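Local coordinates for protein peroxiredoxin (Clostridioides difficile, PDB 6TSB) that probably hydrolyses chitin through its family 18 glycoside hydrolase domain, the part present in this chain, and is predicted to reduce peroxides through a separate peroxiredoxin domain, at residues N217-F226 with S231-A239; Y287-P296 with Y308-K317. All coordinates share one frame; numbering follows the deposited sequence.

Both contacts are largely buried, yet they belong to different parts of one glycosyl hydrolase family 18 chain, their centres about 30 Å apart. Interaction 1 knits the loop after strand 201-204 to the start of helix 237-246; its chemistry is mainly polar, with backbone carbonyls, one asparagine and a water. Interaction 2 packs the hairpin of strands 286-290 and 295-300 against the start of helix 311-323, with rings, a proline and leucines around a capping aspartate. They share no element and do not touch within the chain. Each instead meets the second subunit, where the two regions are partners, 217-226 of one copy facing 287-296 and 308-317 of the other.

Interaction 1. Residues N217-F226 with S231-A239; sequences NGRKHQANLF and SLPGYSVDA
Asn-224 reaches across to Tyr-235 and Ser-231 and organises the turn leading into helix 237-246. Its CG stands between the backbone N and the carbonyl carbon (chi1 55°), a crowded position that points the amide at segment 231-239. ND2 gives one hydrogen to Tyr-235 O at 2.9 Å, within the amide plane and on a carbonyl lone pair, and another to Phe-226 O at 2.9 Å, met from above that carbonyl. OD1 rests on Ser-231 CB and takes a bond from a water at 2.6 Å; the same water donates to His-221 O and accepts from Leu-232 N. An asparagine suits this place because one short side chain carries both donor and acceptor. Beside it, Val-237 N bonds Asn-224 O at 2.9 Å, and Asp-238 N bonds Leu-225 O at 3.0 Å, so the loop carbonyls take two N-H groups of the helix's first turn. Ser-236 is the N-cap, its OG accepting from Ala-239 N. Leu-225 CD1 packs 3.7 Å from Val-237 CB, while the CE1 corner of the Phe-226 ring meets Asp-238 CG at 3.5 Å, ring and carboxylate inclined at 52°. At the other end the bent chain of Lys-220 brings NZ above the carbonyl plane of Ser-231, 3.1 Å from its O; Asp-229 O is a second acceptor. Further out, Ser-231 OG bonds Ser-228 N, Asp-290 of the second subunit receives His-221 NE2, and its Tyr-320 bonds Asp-238 OD1. In the TIM-barrel family 18 domain this loop follows strand 201-204, and Val-237 packs on Leu-256 of strand 254-264. Two irregular segments are thus joined by one asparagine amide, a lysine and backbone N-H to carbonyl bonds, and loop carbonyls and the serine cap meet N-H groups at the helix start.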
# COMPACT_ATOMS: atom_id res chain seq x y z
N ASN A 217 -15.10 19.77 6.94
CA ASN A 217 -13.71 20.15 7.33
C ASN A 217 -13.19 19.24 8.46
O ASN A 217 -11.99 19.33 8.78
CB ASN A 217 -13.61 21.64 7.67
CG ASN A 217 -12.96 22.45 6.57
OD1 ASN A 217 -12.28 21.91 5.69
ND2 ASN A 217 -13.14 23.76 6.62
N GLY A 218 -14.03 18.37 9.02
CA GLY A 218 -13.61 17.34 9.99
C GLY A 218 -12.87 16.18 9.32
O GLY A 218 -12.02 15.57 10.00
N ARG A 219 -13.20 15.87 8.06
CA ARG A 219 -12.72 14.65 7.34
C ARG A 219 -11.46 14.99 6.55
O ARG A 219 -11.40 14.70 5.34
CB ARG A 219 -13.82 14.09 6.43
CG ARG A 219 -14.98 13.43 7.15
CD ARG A 219 -16.08 13.01 6.20
NE ARG A 219 -16.97 14.13 5.91
CZ ARG A 219 -18.30 14.10 5.99
NH1 ARG A 219 -19.01 15.18 5.71
NH2 ARG A 219 -18.93 12.98 6.32
N LYS A 220 -10.47 15.59 7.22
CA LYS A 220 -9.18 15.98 6.61
C LYS A 220 -8.08 15.30 7.43
O LYS A 220 -8.44 14.63 8.43
CB LYS A 220 -9.04 17.51 6.61
CG LYS A 220 -10.25 18.30 6.12
CD LYS A 220 -10.62 18.07 4.67
CE LYS A 220 -10.90 19.34 3.90
NZ LYS A 220 -9.70 19.78 3.16
N HIS A 221 -6.81 15.47 7.04
CA HIS A 221 -5.63 14.98 7.79
C HIS A 221 -5.43 15.79 9.08
O HIS A 221 -5.66 17.04 9.07
CB HIS A 221 -4.33 15.08 6.98
CG HIS A 221 -4.43 14.43 5.65
ND1 HIS A 221 -4.80 13.11 5.52
CD2 HIS A 221 -4.20 14.90 4.41
CE1 HIS A 221 -4.78 12.79 4.24
NE2 HIS A 221 -4.41 13.88 3.54
N GLN A 222 -5.00 15.08 10.13
CA GLN A 222 -4.71 15.60 11.49
C GLN A 222 -3.23 15.99 11.59
O GLN A 222 -2.95 16.84 12.45
CB GLN A 222 -5.10 14.57 12.56
CG GLN A 222 -4.12 13.41 12.72
CD GLN A 222 -4.02 12.91 14.15
OE1 GLN A 222 -4.09 13.68 15.10
NE2 GLN A 222 -3.83 11.61 14.32
N ALA A 223 -2.34 15.40 10.79
CA ALA A 223 -0.86 15.51 10.90
C ALA A 223 -0.15 15.49 9.51
O ALA A 223 0.99 14.97 9.40
CB ALA A 223 -0.34 14.41 11.79
N ASN A 224 -0.77 16.11 8.50
CA ASN A 224 -0.19 16.21 7.13
C ASN A 224 1.21 16.83 7.22
O ASN A 224 1.36 17.87 7.88
CB ASN A 224 -1.14 16.93 6.17
CG ASN A 224 -1.58 18.30 6.64
OD1 ASN A 224 -2.56 18.44 7.40
ND2 ASN A 224 -0.91 19.32 6.12
N LEU A 225 2.22 16.20 6.64
CA LEU A 225 3.59 16.77 6.71
C LEU A 225 3.65 18.00 5.78
O LEU A 225 4.16 19.05 6.23
CB LEU A 225 4.63 15.71 6.36
CG LEU A 225 6.08 16.19 6.33
CD1 LEU A 225 6.49 16.80 7.66
CD2 LEU A 225 7.03 15.06 5.93
N PHE A 226 3.03 17.93 4.58
CA PHE A 226 2.90 19.07 3.62
C PHE A 226 1.42 19.33 3.31
O PHE A 226 0.59 18.55 3.78
CB PHE A 226 3.72 18.79 2.37
CG PHE A 226 5.19 18.65 2.63
CD1 PHE A 226 5.96 19.77 2.94
CD2 PHE A 226 5.82 17.43 2.53
CE1 PHE A 226 7.33 19.65 3.15
CE2 PHE A 226 7.18 17.31 2.76
CZ PHE A 226 7.94 18.42 3.07
N SER A 231 -6.07 18.35 3.53
CA SER A 231 -5.63 19.02 4.78
C SER A 231 -6.37 20.35 4.93
O SER A 231 -6.86 20.89 3.91
CB SER A 231 -4.15 19.24 4.80
OG SER A 231 -3.71 19.70 3.55
N LEU A 232 -6.46 20.83 6.17
CA LEU A 232 -7.01 22.17 6.51
C LEU A 232 -6.15 23.25 5.86
O LEU A 232 -4.92 23.18 5.98
CB LEU A 232 -7.03 22.32 8.03
CG LEU A 232 -8.08 21.47 8.74
CD1 LEU A 232 -8.00 21.66 10.25
CD2 LEU A 232 -9.48 21.80 8.22
N PRO A 233 -6.73 24.25 5.16
CA PRO A 233 -5.93 25.38 4.67
C PRO A 233 -5.18 26.01 5.86
O PRO A 233 -5.83 26.33 6.87
CB PRO A 233 -6.93 26.32 3.97
CG PRO A 233 -8.32 25.80 4.34
CD PRO A 233 -8.16 24.37 4.81
N GLY A 234 -3.85 26.09 5.75
CA GLY A 234 -2.94 26.64 6.79
C GLY A 234 -2.14 25.56 7.52
O GLY A 234 -0.90 25.71 7.63
N TYR A 235 -2.81 24.51 8.00
CA TYR A 235 -2.25 23.51 8.95
C TYR A 235 -1.45 22.44 8.19
O TYR A 235 -2.01 21.69 7.37
CB TYR A 235 -3.36 22.88 9.80
CG TYR A 235 -3.95 23.83 10.81
CD1 TYR A 235 -4.94 24.72 10.46
CD2 TYR A 235 -3.48 23.85 12.11
CE1 TYR A 235 -5.48 25.61 11.38
CE2 TYR A 235 -4.00 24.73 13.05
CZ TYR A 235 -5.00 25.61 12.68
OH TYR A 235 -5.51 26.48 13.60
N SER A 236 -0.16 22.38 8.51
CA SER A 236 0.79 21.35 8.04
C SER A 236 2.00 21.29 8.97
O SER A 236 2.42 22.36 9.52
CB SER A 236 1.19 21.66 6.62
OG SER A 236 2.46 22.29 6.60
N VAL A 237 2.62 20.11 9.14
CA VAL A 237 3.80 19.98 10.04
C VAL A 237 4.87 20.97 9.57
O VAL A 237 5.36 21.72 10.42
CB VAL A 237 4.37 18.55 10.10
CG1 VAL A 237 5.66 18.49 10.88
CG2 VAL A 237 3.34 17.56 10.65
N ASP A 238 5.18 20.97 8.27
CA ASP A 238 6.31 21.73 7.66
C ASP A 238 6.15 23.23 7.95
O ASP A 238 7.15 23.86 8.31
CB ASP A 238 6.38 21.48 6.14
CG ASP A 238 7.30 22.41 5.35
OD1 ASP A 238 8.56 22.36 5.51
OD2 ASP A 238 6.74 23.19 4.57
N ALA A 239 4.95 23.77 7.75
CA ALA A 239 4.64 25.19 8.03
C ALA A 239 4.83 25.51 9.54
O ALA A 239 5.16 26.67 9.86
CB ALA A 239 3.25 25.51 7.54
O HOH W 1 -4.93 19.43 7.87

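Interaction 2. Residues Y287-P296 with Y308-K317; sequences YRFDNTAQVP and YDDALSIFLK
Asp-310 faces Pro-296 and Tyr-287 from the N-cap of helix 311-323. Its CB lies 4.1 Å from Pro-296 CG, and its CG, turned in between backbone N and carbonyl carbon (chi1 68°), is 3.6 Å from that proline carbon. OD1 stays beside the proline and accepts from Ser-313 N at 3.3 Å, nearly along its C-O axis; with Asp-310 N bonding Ser-313 OG in return, this makes a capping box. OD2 takes Tyr-287 OH at 2.6 Å on its syn side, only 18° out of the carboxylate plane, and has a weaker partner in Tyr-364 OH. Tyrosine fits because its rigid ring carries a hydroxyl from strand to helix end. Tyr-308 OH comes to the edge of that ring, 3.5 Å from Tyr-287 CD2, while one face of the Tyr-308 ring lies against Pro-296. The compact proline ring, with no N-H to satisfy, sets its CD a tight 3.4 Å from Ser-313 CB. On the same helical face, Leu-312 CD2 touches the Phe-289 ring obliquely at CE2, and a turn on, Leu-316 CD1 meets the extended Gln-294 side chain at NE2. Asp-309 OD2, bonded to Ser-313 OG and salt-bridged to Lys-317 NZ, links the residue before the cap to the first helical turns. Strands 286-290 and 295-300, in a three-stranded antiparallel sheet with 303-307, carry a G1 beta bulge, Gln-294 and Val-295 opposite Asp-290. One carboxylate therefore both caps the helix and ties it to the hairpin, and its donors and the helix dipole would be expected to favour the ionised form.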
# COMPACT_ATOMS: atom_id res chain seq x y z
N TYR A 287 -0.45 -7.25 3.64
CA TYR A 287 -0.18 -6.87 2.23
C TYR A 287 1.31 -6.50 2.10
O TYR A 287 1.79 -5.64 2.87
CB TYR A 287 -1.10 -5.72 1.84
CG TYR A 287 -0.92 -5.22 0.43
CD1 TYR A 287 0.11 -4.34 0.12
CD2 TYR A 287 -1.77 -5.62 -0.59
CE1 TYR A 287 0.27 -3.85 -1.17
CE2 TYR A 287 -1.61 -5.15 -1.89
CZ TYR A 287 -0.59 -4.26 -2.18
OH TYR A 287 -0.41 -3.78 -3.45
N ARG A 288 2.01 -7.15 1.16
CA ARG A 288 3.44 -6.89 0.80
C ARG A 288 3.55 -6.67 -0.71
O ARG A 288 2.63 -7.09 -1.47
CB ARG A 288 4.33 -8.06 1.23
CG ARG A 288 4.35 -8.33 2.73
CD ARG A 288 5.27 -7.37 3.46
NE ARG A 288 5.02 -7.39 4.90
CZ ARG A 288 5.68 -8.12 5.80
NH1 ARG A 288 6.66 -8.93 5.42
NH2 ARG A 288 5.34 -8.04 7.07
N PHE A 289 4.64 -6.04 -1.16
CA PHE A 289 4.91 -5.73 -2.59
C PHE A 289 6.40 -5.99 -2.93
O PHE A 289 7.35 -5.50 -2.24
CB PHE A 289 4.46 -4.30 -2.96
CG PHE A 289 4.12 -4.15 -4.42
CD1 PHE A 289 5.12 -3.96 -5.35
CD2 PHE A 289 2.81 -4.25 -4.86
CE1 PHE A 289 4.82 -3.85 -6.70
CE2 PHE A 289 2.50 -4.15 -6.21
CZ PHE A 289 3.50 -3.95 -7.12
N ASP A 290 6.59 -6.76 -4.00
CA ASP A 290 7.91 -6.97 -4.66
C ASP A 290 8.02 -5.91 -5.75
O ASP A 290 7.30 -6.02 -6.75
CB ASP A 290 8.01 -8.41 -5.15
CG ASP A 290 9.41 -8.89 -5.43
OD1 ASP A 290 10.27 -8.03 -5.77
OD2 ASP A 290 9.64 -10.13 -5.30
N ASN A 291 8.86 -4.89 -5.52
CA ASN A 291 9.07 -3.74 -6.44
C ASN A 291 10.03 -4.09 -7.59
O ASN A 291 9.99 -3.37 -8.63
CB ASN A 291 9.56 -2.51 -5.67
CG ASN A 291 8.39 -1.81 -5.02
OD1 ASN A 291 8.20 -1.90 -3.81
ND2 ASN A 291 7.56 -1.20 -5.84
N THR A 292 10.87 -5.12 -7.39
CA THR A 292 11.67 -5.83 -8.44
C THR A 292 10.67 -6.57 -9.36
O THR A 292 10.41 -6.06 -10.48
CB THR A 292 12.74 -6.76 -7.82
OG1 THR A 292 13.35 -6.20 -6.66
CG2 THR A 292 13.84 -7.13 -8.79
N ALA A 293 10.02 -7.61 -8.83
CA ALA A 293 9.01 -8.49 -9.47
C ALA A 293 7.83 -7.69 -10.03
O ALA A 293 7.32 -8.11 -11.08
CB ALA A 293 8.53 -9.52 -8.48
N GLN A 294 7.45 -6.58 -9.39
CA GLN A 294 6.37 -5.65 -9.81
C GLN A 294 4.97 -6.26 -9.59
O GLN A 294 4.01 -5.84 -10.29
CB GLN A 294 6.63 -5.16 -11.23
CG GLN A 294 7.58 -3.96 -11.24
CD GLN A 294 7.65 -3.24 -12.57
OE1 GLN A 294 8.73 -2.89 -13.03
NE2 GLN A 294 6.50 -3.00 -13.20
N VAL A 295 4.80 -7.12 -8.58
CA VAL A 295 3.52 -7.82 -8.26
C VAL A 295 3.25 -7.80 -6.75
O VAL A 295 4.18 -7.87 -5.95
CB VAL A 295 3.53 -9.27 -8.77
CG1 VAL A 295 3.48 -9.29 -10.28
CG2 VAL A 295 4.70 -10.08 -8.23
N PRO A 296 1.96 -7.74 -6.33
CA PRO A 296 1.60 -7.84 -4.90
C PRO A 296 1.65 -9.27 -4.37
O PRO A 296 1.63 -10.19 -5.16
CB PRO A 296 0.16 -7.34 -4.84
CG PRO A 296 -0.39 -7.68 -6.22
CD PRO A 296 0.78 -7.48 -7.17
N TYR A 308 -1.07 -12.79 -6.29
CA TYR A 308 -2.20 -12.36 -7.15
C TYR A 308 -1.77 -11.10 -7.89
O TYR A 308 -0.58 -10.76 -7.80
CB TYR A 308 -3.47 -12.19 -6.31
CG TYR A 308 -3.46 -11.09 -5.28
CD1 TYR A 308 -2.71 -11.20 -4.12
CD2 TYR A 308 -4.24 -9.95 -5.44
CE1 TYR A 308 -2.70 -10.18 -3.16
CE2 TYR A 308 -4.26 -8.94 -4.49
CZ TYR A 308 -3.48 -9.06 -3.35
OH TYR A 308 -3.46 -8.07 -2.41
N ASP A 309 -2.70 -10.50 -8.64
CA ASP A 309 -2.59 -9.17 -9.30
C ASP A 309 -3.67 -8.22 -8.73
O ASP A 309 -4.88 -8.61 -8.62
CB ASP A 309 -2.68 -9.33 -10.82
CG ASP A 309 -1.41 -9.88 -11.47
OD1 ASP A 309 -1.05 -11.06 -11.20
OD2 ASP A 309 -0.76 -9.11 -12.20
N ASP A 310 -3.27 -7.00 -8.38
CA ASP A 310 -4.19 -5.93 -7.90
C ASP A 310 -4.12 -4.81 -8.93
O ASP A 310 -3.64 -5.07 -10.05
CB ASP A 310 -3.84 -5.49 -6.48
CG ASP A 310 -2.51 -4.76 -6.36
OD1 ASP A 310 -1.77 -4.67 -7.38
OD2 ASP A 310 -2.22 -4.29 -5.24
N ALA A 311 -4.57 -3.61 -8.57
CA ALA A 311 -4.77 -2.49 -9.52
C ALA A 311 -3.42 -1.96 -10.04
O ALA A 311 -3.35 -1.47 -11.21
CB ALA A 311 -5.55 -1.42 -8.82
N LEU A 312 -2.41 -2.00 -9.17
CA LEU A 312 -1.05 -1.49 -9.45
C LEU A 312 -0.33 -2.46 -10.41
O LEU A 312 0.11 -1.99 -11.47
CB LEU A 312 -0.26 -1.34 -8.14
CG LEU A 312 1.20 -0.93 -8.33
CD1 LEU A 312 1.27 0.45 -8.99
CD2 LEU A 312 1.99 -0.99 -7.02
N SER A 313 -0.20 -3.74 -10.07
CA SER A 313 0.45 -4.74 -10.97
C SER A 313 -0.35 -4.87 -12.29
O SER A 313 0.31 -5.13 -13.31
CB SER A 313 0.72 -6.05 -10.28
OG SER A 313 -0.47 -6.79 -10.10
N ILE A 314 -1.65 -4.56 -12.35
CA ILE A 314 -2.40 -4.53 -13.65
C ILE A 314 -2.09 -3.26 -14.43
O ILE A 314 -2.04 -3.30 -15.70
CB ILE A 314 -3.93 -4.65 -13.46
CG1 ILE A 314 -4.31 -6.01 -12.89
CG2 ILE A 314 -4.68 -4.33 -14.75
CD1 ILE A 314 -5.73 -6.08 -12.39
N PHE A 315 -1.93 -2.13 -13.74
CA PHE A 315 -1.49 -0.87 -14.39
C PHE A 315 -0.10 -1.07 -15.02
O PHE A 315 0.09 -0.72 -16.19
CB PHE A 315 -1.49 0.27 -13.37
CG PHE A 315 -0.76 1.49 -13.85
CD1 PHE A 315 -1.37 2.38 -14.73
CD2 PHE A 315 0.54 1.74 -13.43
CE1 PHE A 315 -0.70 3.50 -15.17
CE2 PHE A 315 1.22 2.87 -13.88
CZ PHE A 315 0.60 3.74 -14.75
N LEU A 316 0.82 -1.70 -14.29
CA LEU A 316 2.21 -1.98 -14.70
C LEU A 316 2.25 -2.99 -15.87
O LEU A 316 2.95 -2.69 -16.87
CB LEU A 316 2.98 -2.46 -13.46
CG LEU A 316 3.22 -1.39 -12.39
CD1 LEU A 316 4.14 -1.90 -11.30
CD2 LEU A 316 3.78 -0.11 -13.01
N LYS A 317 1.48 -4.10 -15.78
CA LYS A 317 1.31 -5.07 -16.90
C LYS A 317 0.73 -4.36 -18.13
O LYS A 317 1.29 -4.59 -19.21
CB LYS A 317 0.49 -6.28 -16.45
CG LYS A 317 1.37 -7.36 -15.86
CD LYS A 317 0.69 -8.36 -14.93
CE LYS A 317 1.74 -9.12 -14.15
NZ LYS A 317 1.21 -10.36 -13.57
O HOH W 2 3.30 -6.51 -12.63